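Local coordinates for protein amidohydrolase (Pseudomonas aeruginosa, PDB 2I5G) that probably hydrolyses dipeptides as a metal-dependent peptidase of the M19 membrane dipeptidase family, built on a TIM-barrel fold, at residues V41-E45 with C119-Q123; T128-E132 with E188-N192; G136-R142 with E167-E171; W44-T50 with N94-E99. The protein carries 2 engineered substitutions. All blocks are in the same frame, centred on the assembly; numbering follows the deposited sequence.

Interaction 1. Residues V41-E45 with C119-Q123; sequences VSVWE and CYNTQ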
loop_
_atom_site.group_PDB
_atom_site.type_symbol
_atom_site.label_atom_id
_atom_site.label_comp_id
_atom_site.label_asym_id
_atom_site.label_seq_id
_atom_site.Cartn_x
_atom_site.Cartn_y
_atom_site.Cartn_z
ATOM N N VAL A 41 -1.395 -9.757 -17.150
ATOM C CA VAL A 41 -1.664 -10.964 -16.380
ATOM C C VAL A 41 -1.890 -10.593 -14.905
ATOM O O VAL A 41 -1.843 -11.450 -14.018
ATOM C CB VAL A 41 -0.479 -11.966 -16.476
ATOM C CG1 VAL A 41 -0.139 -12.243 -17.938
ATOM C CG2 VAL A 41 0.728 -11.418 -15.757
ATOM N N SER A 42 -2.149 -9.312 -14.648
ATOM C CA SER A 42 -2.355 -8.846 -13.283
ATOM C C SER A 42 -2.770 -7.378 -13.228
ATOM O O SER A 42 -2.234 -6.544 -13.966
ATOM C CB SER A 42 -1.058 -9.043 -12.478
ATOM O OG SER A 42 -1.117 -8.455 -11.189
ATOM N N VAL A 43 -3.728 -7.071 -12.353
ATOM C CA VAL A 43 -4.194 -5.695 -12.168
ATOM C C VAL A 43 -4.464 -5.380 -10.692
ATOM O O VAL A 43 -3.957 -4.390 -10.171
ATOM C CB VAL A 43 -5.447 -5.380 -13.060
ATOM C CG1 VAL A 43 -6.264 -6.605 -13.242
ATOM C CG2 VAL A 43 -6.288 -4.268 -12.446
ATOM N N TRP A 44 -5.244 -6.216 -10.014
ATOM C CA TRP A 44 -5.529 -6.001 -8.595
ATOM C C TRP A 44 -4.879 -7.101 -7.747
ATOM O O TRP A 44 -4.637 -6.914 -6.553
ATOM C CB TRP A 44 -7.043 -6.006 -8.332
ATOM C CG TRP A 44 -7.812 -4.776 -8.787
ATOM C CD1 TRP A 44 -8.947 -4.761 -9.547
ATOM C CD2 TRP A 44 -7.536 -3.404 -8.460
ATOM N NE1 TRP A 44 -9.397 -3.474 -9.711
ATOM C CE2 TRP A 44 -8.553 -2.620 -9.057
ATOM C CE3 TRP A 44 -6.532 -2.759 -7.721
ATOM C CZ2 TRP A 44 -8.594 -1.225 -8.938
ATOM C CZ3 TRP A 44 -6.573 -1.373 -7.602
ATOM C CH2 TRP A 44 -7.600 -0.622 -8.210
ATOM N N GLU A 45 -4.585 -8.236 -8.376
ATOM C CA GLU A 45 -3.998 -9.394 -7.696
ATOM C C GLU A 45 -2.655 -9.237 -6.975
ATOM O O GLU A 45 -1.798 -8.452 -7.378
ATOM C CB GLU A 45 -3.896 -10.567 -8.678
ATOM C CG GLU A 45 -3.751 -10.166 -10.135
ATOM C CD GLU A 45 -5.083 -10.098 -10.859
ATOM O OE1 GLU A 45 -5.739 -11.151 -11.010
ATOM O OE2 GLU A 45 -5.473 -8.992 -11.281
ATOM N N CYS A 119 1.362 1.781 -10.569
ATOM C CA CYS A 119 0.155 1.763 -9.762
ATOM C C CYS A 119 -1.057 1.565 -10.648
ATOM O O CYS A 119 -0.944 1.585 -11.877
ATOM C CB CYS A 119 0.011 3.087 -9.014
ATOM S SG CYS A 119 1.485 3.602 -8.092
ATOM N N TYR A 120 -2.216 1.383 -10.021
ATOM C CA TYR A 120 -3.457 1.206 -10.758
ATOM C C TYR A 120 -4.612 1.985 -10.138
ATOM O O TYR A 120 -5.274 1.501 -9.222
ATOM C CB TYR A 120 -3.841 -0.272 -10.838
ATOM C CG TYR A 120 -4.923 -0.523 -11.864
ATOM C CD1 TYR A 120 -4.624 -0.524 -13.231
ATOM C CD2 TYR A 120 -6.253 -0.684 -11.480
ATOM C CE1 TYR A 120 -5.620 -0.673 -14.190
ATOM C CE2 TYR A 120 -7.261 -0.830 -12.429
ATOM C CZ TYR A 120 -6.938 -0.823 -13.785
ATOM O OH TYR A 120 -7.933 -0.950 -14.738
ATOM N N ASN A 121 -4.834 3.196 -10.637
ATOM C CA ASN A 121 -5.925 4.063 -10.187
ATOM C C ASN A 121 -5.853 4.621 -8.771
ATOM O O ASN A 121 -6.069 5.815 -8.569
ATOM C CB ASN A 121 -7.269 3.346 -10.349
ATOM C CG ASN A 121 -7.476 2.808 -11.748
ATOM O OD1 ASN A 121 -6.709 3.118 -12.671
ATOM N ND2 ASN A 121 -8.522 1.995 -11.922
ATOM N N THR A 122 -5.566 3.767 -7.792
ATOM C CA THR A 122 -5.510 4.202 -6.399
ATOM C C THR A 122 -4.149 4.013 -5.726
ATOM O O THR A 122 -3.196 3.544 -6.347
ATOM C CB THR A 122 -6.577 3.476 -5.575
ATOM O OG1 THR A 122 -6.530 2.079 -5.877
ATOM C CG2 THR A 122 -7.959 4.014 -5.900
ATOM N N GLN A 123 -4.064 4.369 -4.448
ATOM C CA GLN A 123 -2.807 4.257 -3.713
ATOM C C GLN A 123 -2.255 2.836 -3.589
ATOM O O GLN A 123 -2.977 1.890 -3.277
ATOM C CB GLN A 123 -2.947 4.889 -2.328
ATOM C CG GLN A 123 -1.657 4.935 -1.531
ATOM C CD GLN A 123 -1.746 5.875 -0.340
ATOM O OE1 GLN A 123 -1.902 7.087 -0.504
ATOM N NE2 GLN A 123 -1.651 5.321 0.866
#

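Interaction 2. Residues T128-E132 with E188-N192; sequences TGCYE and EHPRN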
loop_
_atom_site.group_PDB
_atom_site.type_symbol
_atom_site.label_atom_id
_atom_site.label_comp_id
_atom_site.label_asym_id
_atom_site.label_seq_id
_atom_site.Cartn_x
_atom_site.Cartn_y
_atom_site.Cartn_z
ATOM N N THR A 128 0.736 6.313 -6.081
ATOM C CA THR A 128 -0.712 6.421 -6.087
ATOM C C THR A 128 -1.243 6.629 -7.513
ATOM O O THR A 128 -0.627 7.325 -8.324
ATOM C CB THR A 128 -1.174 7.554 -5.122
ATOM O OG1 THR A 128 -2.559 7.858 -5.338
ATOM C CG2 THR A 128 -0.343 8.787 -5.330
ATOM N N GLY A 129 -2.381 5.999 -7.804
ATOM C CA GLY A 129 -2.994 6.070 -9.120
ATOM C C GLY A 129 -3.544 7.409 -9.568
ATOM O O GLY A 129 -3.406 8.417 -8.879
ATOM N N CYS A 130 -4.200 7.408 -10.723
ATOM C CA CYS A 130 -4.736 8.634 -11.295
ATOM C C CYS A 130 -6.174 9.015 -10.937
ATOM O O CYS A 130 -6.684 10.014 -11.441
ATOM C CB CYS A 130 -4.587 8.597 -12.822
ATOM S SG CYS A 130 -5.494 7.258 -13.625
ATOM N N TYR A 131 -6.830 8.250 -10.077
ATOM C CA TYR A 131 -8.203 8.593 -9.714
ATOM C C TYR A 131 -8.354 9.075 -8.280
ATOM O O TYR A 131 -9.459 9.091 -7.746
ATOM C CB TYR A 131 -9.134 7.400 -9.916
ATOM C CG TYR A 131 -9.390 7.040 -11.356
ATOM C CD1 TYR A 131 -8.499 6.236 -12.063
ATOM C CD2 TYR A 131 -10.546 7.481 -12.007
ATOM C CE1 TYR A 131 -8.751 5.871 -13.384
ATOM C CE2 TYR A 131 -10.807 7.121 -13.334
ATOM C CZ TYR A 131 -9.904 6.315 -14.014
ATOM O OH TYR A 131 -10.139 5.964 -15.327
ATOM N N GLU A 132 -7.256 9.487 -7.662
ATOM C CA GLU A 132 -7.293 9.923 -6.273
ATOM C C GLU A 132 -6.145 10.885 -5.980
ATOM O O GLU A 132 -5.181 10.956 -6.739
ATOM C CB GLU A 132 -7.182 8.684 -5.382
ATOM C CG GLU A 132 -7.213 8.920 -3.889
ATOM C CD GLU A 132 -7.085 7.619 -3.102
ATOM O OE1 GLU A 132 -7.482 7.603 -1.920
ATOM O OE2 GLU A 132 -6.585 6.612 -3.656
ATOM N N GLU A 188 -10.665 15.867 -21.522
ATOM C CA GLU A 188 -10.160 16.085 -20.170
ATOM C C GLU A 188 -9.816 14.855 -19.346
ATOM O O GLU A 188 -8.694 14.735 -18.866
ATOM C CB GLU A 188 -11.123 16.970 -19.377
ATOM C CG GLU A 188 -10.915 18.437 -19.663
ATOM C CD GLU A 188 -9.439 18.807 -19.668
ATOM O OE1 GLU A 188 -8.761 18.556 -18.650
ATOM O OE2 GLU A 188 -8.950 19.342 -20.688
ATOM N N HIS A 189 -10.785 13.963 -19.175
ATOM C CA HIS A 189 -10.629 12.720 -18.401
ATOM C C HIS A 189 -9.373 12.508 -17.537
ATOM O O HIS A 189 -8.247 12.742 -17.968
ATOM C CB HIS A 189 -10.789 11.507 -19.328
ATOM C CG HIS A 189 -11.091 10.234 -18.600
ATOM N ND1 HIS A 189 -10.155 9.578 -17.825
ATOM C CD2 HIS A 189 -12.241 9.529 -18.479
ATOM C CE1 HIS A 189 -10.718 8.527 -17.256
ATOM N NE2 HIS A 189 -11.983 8.475 -17.637
ATOM N N PRO A 190 -9.564 12.021 -16.301
ATOM C CA PRO A 190 -8.488 11.753 -15.340
ATOM C C PRO A 190 -7.333 10.863 -15.836
ATOM O O PRO A 190 -6.220 10.941 -15.306
ATOM C CB PRO A 190 -9.230 11.114 -14.171
ATOM C CG PRO A 190 -10.547 11.808 -14.204
ATOM C CD PRO A 190 -10.880 11.792 -15.677
ATOM N N ARG A 191 -7.579 10.018 -16.834
ATOM C CA ARG A 191 -6.503 9.154 -17.308
ATOM C C ARG A 191 -5.722 9.677 -18.507
ATOM O O ARG A 191 -4.711 9.094 -18.894
ATOM C CB ARG A 191 -7.022 7.741 -17.591
ATOM C CG ARG A 191 -6.088 6.700 -17.017
ATOM C CD ARG A 191 -6.593 5.278 -17.112
ATOM N NE ARG A 191 -6.499 4.725 -18.459
ATOM C CZ ARG A 191 -5.436 4.834 -19.249
ATOM N NH1 ARG A 191 -4.356 5.489 -18.844
ATOM N NH2 ARG A 191 -5.451 4.272 -20.450
ATOM N N ASN A 192 -6.183 10.773 -19.095
ATOM C CA ASN A 192 -5.480 11.362 -20.228
ATOM C C ASN A 192 -4.307 12.204 -19.733
ATOM O O ASN A 192 -4.299 12.651 -18.585
ATOM C CB ASN A 192 -6.424 12.230 -21.056
ATOM C CG ASN A 192 -7.358 11.413 -21.906
ATOM O OD1 ASN A 192 -7.102 10.242 -22.165
ATOM N ND2 ASN A 192 -8.437 12.027 -22.362
#

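Interaction 3. Residues G136-R142 with E167-E171; sequences GLSGFGR and EVILE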
loop_
_atom_site.group_PDB
_atom_site.type_symbol
_atom_site.label_atom_id
_atom_site.label_comp_id
_atom_site.label_asym_id
_atom_site.label_seq_id
_atom_site.Cartn_x
_atom_site.Cartn_y
_atom_site.Cartn_z
ATOM N N GLY A 136 2.545 11.059 -4.379
ATOM C CA GLY A 136 3.906 11.015 -4.876
ATOM C C GLY A 136 4.505 9.637 -4.717
ATOM O O GLY A 136 3.874 8.738 -4.152
ATOM N N LEU A 137 5.724 9.470 -5.220
ATOM C CA LEU A 137 6.437 8.201 -5.136
ATOM C C LEU A 137 6.906 7.982 -3.696
ATOM O O LEU A 137 7.586 8.839 -3.115
ATOM C CB LEU A 137 7.637 8.225 -6.081
ATOM C CG LEU A 137 8.459 6.943 -6.166
ATOM C CD1 LEU A 137 7.565 5.780 -6.581
ATOM C CD2 LEU A 137 9.587 7.138 -7.160
ATOM N N SER A 138 6.543 6.841 -3.120
ATOM C CA SER A 138 6.918 6.553 -1.737
ATOM C C SER A 138 8.366 6.106 -1.658
ATOM O O SER A 138 9.005 5.889 -2.683
ATOM C CB SER A 138 6.021 5.456 -1.150
ATOM O OG SER A 138 6.473 4.165 -1.525
ATOM N N GLY A 139 8.880 5.973 -0.437
ATOM C CA GLY A 139 10.250 5.530 -0.265
ATOM C C GLY A 139 10.416 4.138 -0.850
ATOM O O GLY A 139 11.314 3.901 -1.665
ATOM N N PHE A 140 9.542 3.217 -0.437
ATOM C CA PHE A 140 9.576 1.841 -0.921
ATOM C C PHE A 140 9.521 1.829 -2.450
ATOM O O PHE A 140 10.161 0.999 -3.105
ATOM C CB PHE A 140 8.397 1.062 -0.349
ATOM C CG PHE A 140 8.426 -0.404 -0.664
ATOM C CD1 PHE A 140 9.428 -1.221 -0.152
ATOM C CD2 PHE A 140 7.442 -0.976 -1.464
ATOM C CE1 PHE A 140 9.448 -2.593 -0.431
ATOM C CE2 PHE A 140 7.453 -2.350 -1.749
ATOM C CZ PHE A 140 8.458 -3.154 -1.230
ATOM N N GLY A 141 8.758 2.760 -3.016
ATOM C CA GLY A 141 8.647 2.849 -4.461
ATOM C C GLY A 141 9.968 3.150 -5.155
ATOM O O GLY A 141 10.214 2.674 -6.259
ATOM N N ARG A 142 10.824 3.940 -4.520
ATOM C CA ARG A 142 12.109 4.275 -5.121
ATOM C C ARG A 142 13.012 3.048 -5.130
ATOM O O ARG A 142 13.897 2.924 -5.978
ATOM C CB ARG A 142 12.790 5.404 -4.348
ATOM C CG ARG A 142 11.949 6.653 -4.200
ATOM C CD ARG A 142 12.738 7.738 -3.494
ATOM N NE ARG A 142 13.746 8.327 -4.371
ATOM C CZ ARG A 142 13.486 9.256 -5.286
ATOM N NH1 ARG A 142 12.249 9.711 -5.449
ATOM N NH2 ARG A 142 14.466 9.736 -6.043
ATOM N N GLU A 167 7.969 11.718 -10.551
ATOM C CA GLU A 167 9.082 11.247 -9.732
ATOM C C GLU A 167 9.700 10.004 -10.353
ATOM O O GLU A 167 10.920 9.851 -10.376
ATOM C CB GLU A 167 8.603 10.958 -8.307
ATOM C CG GLU A 167 8.275 12.218 -7.520
ATOM C CD GLU A 167 7.563 11.942 -6.209
ATOM O OE1 GLU A 167 8.088 11.170 -5.385
ATOM O OE2 GLU A 167 6.472 12.506 -5.993
ATOM N N VAL A 168 8.854 9.125 -10.876
ATOM C CA VAL A 168 9.331 7.902 -11.509
ATOM C C VAL A 168 10.169 8.212 -12.755
ATOM O O VAL A 168 11.195 7.576 -12.997
ATOM C CB VAL A 168 8.139 6.975 -11.894
ATOM C CG1 VAL A 168 8.630 5.775 -12.705
ATOM C CG2 VAL A 168 7.435 6.499 -10.633
ATOM N N ILE A 169 9.742 9.188 -13.548
ATOM C CA ILE A 169 10.493 9.538 -14.749
ATOM C C ILE A 169 11.876 10.071 -14.377
ATOM O O ILE A 169 12.870 9.797 -15.056
ATOM C CB ILE A 169 9.762 10.616 -15.585
ATOM C CG1 ILE A 169 8.392 10.092 -16.031
ATOM C CG2 ILE A 169 10.619 11.004 -16.795
ATOM C CD1 ILE A 169 7.539 11.117 -16.737
ATOM N N LEU A 170 11.925 10.831 -13.289
ATOM C CA LEU A 170 13.160 11.434 -12.807
ATOM C C LEU A 170 14.070 10.450 -12.071
ATOM O O LEU A 170 15.270 10.673 -11.967
ATOM C CB LEU A 170 12.808 12.599 -11.878
ATOM C CG LEU A 170 12.967 14.059 -12.324
ATOM C CD1 LEU A 170 12.837 14.203 -13.829
ATOM C CD2 LEU A 170 11.922 14.893 -11.599
ATOM N N GLU A 171 13.496 9.360 -11.572
ATOM C CA GLU A 171 14.245 8.359 -10.813
ATOM C C GLU A 171 14.825 7.200 -11.626
ATOM O O GLU A 171 15.929 6.738 -11.342
ATOM C CB GLU A 171 13.346 7.817 -9.689
ATOM C CG GLU A 171 13.793 6.515 -9.019
ATOM C CD GLU A 171 14.941 6.698 -8.046
ATOM O OE1 GLU A 171 14.861 7.595 -7.180
ATOM O OE2 GLU A 171 15.920 5.928 -8.138
HETATM O O HOH W 1 11.947 11.314 -8.306
#

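Interaction 4. Residues W44-T50 with N94-E99; sequences WEGFQAT and NAHAFE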
loop_
_atom_site.group_PDB
_atom_site.type_symbol
_atom_site.label_atom_id
_atom_site.label_comp_id
_atom_site.label_asym_id
_atom_site.label_seq_id
_atom_site.Cartn_x
_atom_site.Cartn_y
_atom_site.Cartn_z
ATOM N N TRP A 44 -5.244 -6.216 -10.014
ATOM C CA TRP A 44 -5.529 -6.001 -8.595
ATOM C C TRP A 44 -4.879 -7.101 -7.747
ATOM O O TRP A 44 -4.637 -6.914 -6.553
ATOM C CB TRP A 44 -7.043 -6.006 -8.332
ATOM C CG TRP A 44 -7.812 -4.776 -8.787
ATOM C CD1 TRP A 44 -8.947 -4.761 -9.547
ATOM C CD2 TRP A 44 -7.536 -3.404 -8.460
ATOM N NE1 TRP A 44 -9.397 -3.474 -9.711
ATOM C CE2 TRP A 44 -8.553 -2.620 -9.057
ATOM C CE3 TRP A 44 -6.532 -2.759 -7.721
ATOM C CZ2 TRP A 44 -8.594 -1.225 -8.938
ATOM C CZ3 TRP A 44 -6.573 -1.373 -7.602
ATOM C CH2 TRP A 44 -7.600 -0.622 -8.210
ATOM N N GLU A 45 -4.585 -8.236 -8.376
ATOM C CA GLU A 45 -3.998 -9.394 -7.696
ATOM C C GLU A 45 -2.655 -9.237 -6.975
ATOM O O GLU A 45 -1.798 -8.452 -7.378
ATOM C CB GLU A 45 -3.896 -10.567 -8.678
ATOM C CG GLU A 45 -3.751 -10.166 -10.135
ATOM C CD GLU A 45 -5.083 -10.098 -10.859
ATOM O OE1 GLU A 45 -5.739 -11.151 -11.010
ATOM O OE2 GLU A 45 -5.473 -8.992 -11.281
ATOM N N GLY A 46 -2.488 -10.008 -5.902
ATOM C CA GLY A 46 -1.256 -9.978 -5.134
ATOM C C GLY A 46 -0.251 -10.930 -5.755
ATOM O O GLY A 46 -0.421 -11.333 -6.907
ATOM N N PHE A 47 0.781 -11.309 -5.003
ATOM C CA PHE A 47 1.816 -12.215 -5.513
ATOM C C PHE A 47 1.289 -13.545 -6.062
ATOM O O PHE A 47 1.203 -13.731 -7.275
ATOM C CB PHE A 47 2.860 -12.508 -4.427
ATOM C CG PHE A 47 3.945 -13.452 -4.870
ATOM C CD1 PHE A 47 4.887 -13.058 -5.817
ATOM C CD2 PHE A 47 4.005 -14.749 -4.370
ATOM C CE1 PHE A 47 5.870 -13.940 -6.261
ATOM C CE2 PHE A 47 4.982 -15.638 -4.806
ATOM C CZ PHE A 47 5.917 -15.231 -5.756
ATOM N N GLN A 48 0.941 -14.469 -5.173
ATOM C CA GLN A 48 0.455 -15.776 -5.601
ATOM C C GLN A 48 -0.682 -15.751 -6.623
ATOM O O GLN A 48 -0.701 -16.570 -7.540
ATOM C CB GLN A 48 0.048 -16.626 -4.385
ATOM C CG GLN A 48 -0.316 -18.080 -4.731
ATOM C CD GLN A 48 -0.007 -19.061 -3.605
ATOM O OE1 GLN A 48 0.413 -18.663 -2.527
ATOM N NE2 GLN A 48 -0.213 -20.347 -3.860
ATOM N N ALA A 49 -1.630 -14.833 -6.488
ATOM C CA ALA A 49 -2.720 -14.797 -7.460
ATOM C C ALA A 49 -2.160 -14.413 -8.830
ATOM O O ALA A 49 -2.643 -14.886 -9.856
ATOM C CB ALA A 49 -3.815 -13.806 -7.023
ATOM N N THR A 50 -1.136 -13.562 -8.843
ATOM C CA THR A 50 -0.516 -13.155 -10.099
ATOM C C THR A 50 0.236 -14.349 -10.687
ATOM O O THR A 50 0.174 -14.608 -11.893
ATOM C CB THR A 50 0.469 -11.966 -9.891
ATOM O OG1 THR A 50 -0.272 -10.785 -9.547
ATOM C CG2 THR A 50 1.281 -11.708 -11.158
ATOM N N ASN A 94 -0.039 -3.298 -12.379
ATOM C CA ASN A 94 0.047 -2.899 -10.981
ATOM C C ASN A 94 1.308 -3.486 -10.355
ATOM O O ASN A 94 1.653 -4.637 -10.605
ATOM C CB ASN A 94 -1.177 -3.399 -10.213
ATOM C CG ASN A 94 -1.409 -2.638 -8.921
ATOM O OD1 ASN A 94 -0.482 -2.084 -8.334
ATOM N ND2 ASN A 94 -2.654 -2.618 -8.464
ATOM N N ALA A 95 1.993 -2.690 -9.542
ATOM C CA ALA A 95 3.199 -3.153 -8.869
ATOM C C ALA A 95 2.813 -3.933 -7.615
ATOM O O ALA A 95 3.669 -4.516 -6.950
ATOM C CB ALA A 95 4.067 -1.970 -8.490
ATOM N N HIS A 96 1.518 -3.947 -7.308
ATOM C CA HIS A 96 1.010 -4.630 -6.126
ATOM C C HIS A 96 1.385 -6.109 -6.060
ATOM O O HIS A 96 1.474 -6.684 -4.968
ATOM C CB HIS A 96 -0.507 -4.474 -6.039
ATOM C CG HIS A 96 -1.091 -5.009 -4.769
ATOM N ND1 HIS A 96 -0.707 -4.553 -3.525
ATOM C CD2 HIS A 96 -2.006 -5.984 -4.547
ATOM C CE1 HIS A 96 -1.358 -5.225 -2.592
ATOM N NE2 HIS A 96 -2.152 -6.100 -3.186
ATOM N N ALA A 97 1.608 -6.718 -7.223
ATOM C CA ALA A 97 1.989 -8.126 -7.301
ATOM C C ALA A 97 3.304 -8.377 -6.563
ATOM O O ALA A 97 3.563 -9.497 -6.113
ATOM C CB ALA A 97 2.125 -8.541 -8.745
ATOM N N PHE A 98 4.135 -7.341 -6.451
ATOM C CA PHE A 98 5.408 -7.450 -5.738
ATOM C C PHE A 98 5.154 -7.421 -4.235
ATOM O O PHE A 98 6.054 -7.708 -3.441
ATOM C CB PHE A 98 6.338 -6.272 -6.048
ATOM C CG PHE A 98 6.705 -6.129 -7.491
ATOM C CD1 PHE A 98 7.067 -7.235 -8.250
ATOM C CD2 PHE A 98 6.753 -4.863 -8.076
ATOM C CE1 PHE A 98 7.477 -7.081 -9.571
ATOM C CE2 PHE A 98 7.161 -4.694 -9.393
ATOM C CZ PHE A 98 7.524 -5.803 -10.142
ATOM N N GLU A 99 3.935 -7.060 -3.846
ATOM C CA GLU A 99 3.591 -6.953 -2.434
ATOM C C GLU A 99 4.632 -6.069 -1.724
ATOM O O GLU A 99 4.859 -4.929 -2.144
ATOM C CB GLU A 99 3.492 -8.348 -1.804
ATOM C CG GLU A 99 2.256 -9.115 -2.295
ATOM C CD GLU A 99 2.045 -10.474 -1.623
ATOM O OE1 GLU A 99 1.025 -11.129 -1.942
ATOM O OE2 GLU A 99 2.885 -10.888 -0.789
HETATM O O HOH W 2 0.344 -13.440 -2.703
#

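Interaction 1. Residues V41-E45 with C119-Q123
Y120 swings its ring toward 41-45 with CG anti to its own backbone N (chi1 -166°), and W44 reaches back with CG beside the backbone N and anti to the carbonyl carbon (chi1 -74°); these two settings carry the phenol edge to the indole face. The rings make a T-shaped pair, the edge of Y120 directed at the W44 six-membered ring, with centroids 5.0 Å apart and planes turned by 88°. Y120 CD2 is the atom that meets the indole, 3.5 Å from both W44 CZ2 and W44 CH2. V43 comes in over one face of the phenol ring, its CG2 3.6 Å from the Y120 centroid and almost on the ring normal, a CH-pi contact. The same methyl also lies over the rim of the W44 face that receives Y120, which wedges the valine into the angle between the rings. Both segments are loops that follow parallel strands of the TIM barrel, 36-40 and 113-117, at the strands' C-terminal ends, where enzymes of this fold carry their active sites. At the far end of the indole, W44 CH2 lies 3.3 Å from Y120 O, and T122 OG1 approaches the ring edge near its plane, 3.7 Å from W44 CH2. That hydroxyl is hydrogen-bonded to D265, while W44 NE1 bonds to W261 O. Behind the aromatic residues, E45 OE2 bridges two successive backbone N-H groups, of V43 (N at 2.8 Å) and W44 (N at 3.1 Å), which arrive from opposite faces of the carboxylate plane.

Interaction 2. Residues T128-E132 with E188-N192
C130 and R191 make the closely packed part of this contact: C130 SG rests 3.5 Å from R191 CG, against the aliphatic stem of the arginine. The sulfur sits between the backbone N and the carbonyl carbon of its own residue (chi1 62°), a setting that turns it to the arginine, while C130 CB lies 3.8 Å from P190 O. The guanidinium goes on past the contact into buried surroundings, where NH2 bonds to H180 O. Y131 reaches over with its hydroxyl end. Its OH comes to H189 CE1 at 3.3 Å, in the plane of the imidazole and at its edge, and it also lies 4.0 Å from R191 CD. The looser side is formed by P190, an exposed residue whose CB stands 4.4 Å from Y131 CE2, an apolar touch oblique to the phenol ring. Segment 188-192 folds as a type I beta turn from H189 to N192, closed by N192 N to H189 O at 3.1 Å. The imidazole braces this turn from inside: H189 ND1 accepts from R191 N at 2.8 Å, nearly straight (168°) and in the ring plane, which fixes the rotation of the ring and presents CE1 to the tyrosine. The contact thus joins two loops that follow barrel strands 113-117 and 177-181. No hydrogen bond or salt bridge crosses between the segments. The polar bonds shape the turn from within, and the join rests on van der Waals packing of a sulfur, a phenol end, an imidazole edge, the arginine stem and the proline ring.

Interaction 3. Residues G136-R142 with E167-E171
L137 and E167 form the centre of this contact between two outer helices of the TIM barrel, where the approach to helix 139-151 lies against helix 162-171. The E167 carboxylate covers the G136-L137 peptide: OE1 takes a weak, bent hydrogen bond from L137 N at 2.9 Å, and OE2 lies 3.2 Å from G136 CA. L137 extends with CG anti to the backbone N (chi1 -177°), placing CD1 4.1 Å from V168 CG2, an apolar touch beside the polar one. One turn on from E167, E171 meets R142 in a salt bridge between R142 NH2 and E171 OE1, though the place of that oxygen is less sure. Water 1 adds a second tie, accepting from R142 NH1 at 3.3 Å and donating to E167 O at 2.7 Å. The stronger polar partner of E167 OE1 is R133 of the second subunit, a salt bridge that carries this contact into the dimer interface. R142 lies in the first turn of helix 139-151, whose N-cap is S138: its OG accepts from G141 N at 3.1 Å (153°) and is also bonded to L125 O.

Interaction 4. Residues W44-T50 with N94-E99
This is a loop-to-helix-end contact: F47, at the start of helix 47-63, meets E99 in the loop that follows strand 86-92, a parallel neighbour of strand 36-40. The principal bond runs from F47 N to E99 OE1, 3.1 Å and fairly straight (155°), the donor lying above the carboxylate plane. Water 2 extends the grip, accepting from Q48 N at 2.7 Å and donating to E99 OE1. A97 packs beneath: its O lies 3.3 Å from F47 CA in a CA-H...O contact and sits in plane at the edge of the F47 ring, while its CB touches T50 OG1 at 3.4 Å. That hydroxyl and T50 N both bond to G46 O, from opposite faces of the carbonyl plane. At the other end, the edge of the H96 ring faces W44 O, 3.4 Å from CD2. H96 is placed by an Asx turn in which N94 OD1 accepts from H96 N at 2.9 Å, and N94 ND2 reaches back to V43 O. With G46 as N-cap, the E99 carboxylate takes the F47 N-H directly and the Q48 N-H through water, and the helix dipole would probably stabilise its charge: an anion at a helix N-terminus among the strand-end loops of a TIM barrel.

Interactions 1 and 4 share W44 and E45, with centres 8 Å apart, and are tied by V43 O to N94 ND2. Interaction 1 is wholly buried and aromatic, whereas interaction 4 is partly buried and relies on a carboxylate and water at a helix start. Interaction 2 continues from interaction 1 through the loop after strand 113-117, where N121 O and T122 O probably bond to Y131 N and G129 N, but lies at the surface, held by packing. Interaction 3, nested within the loop closed by interaction 2, joins a helix start to a neighbouring outer helix by charged groups with an apolar touch and extends to the second subunit; its F140 touches E99 of interaction 4.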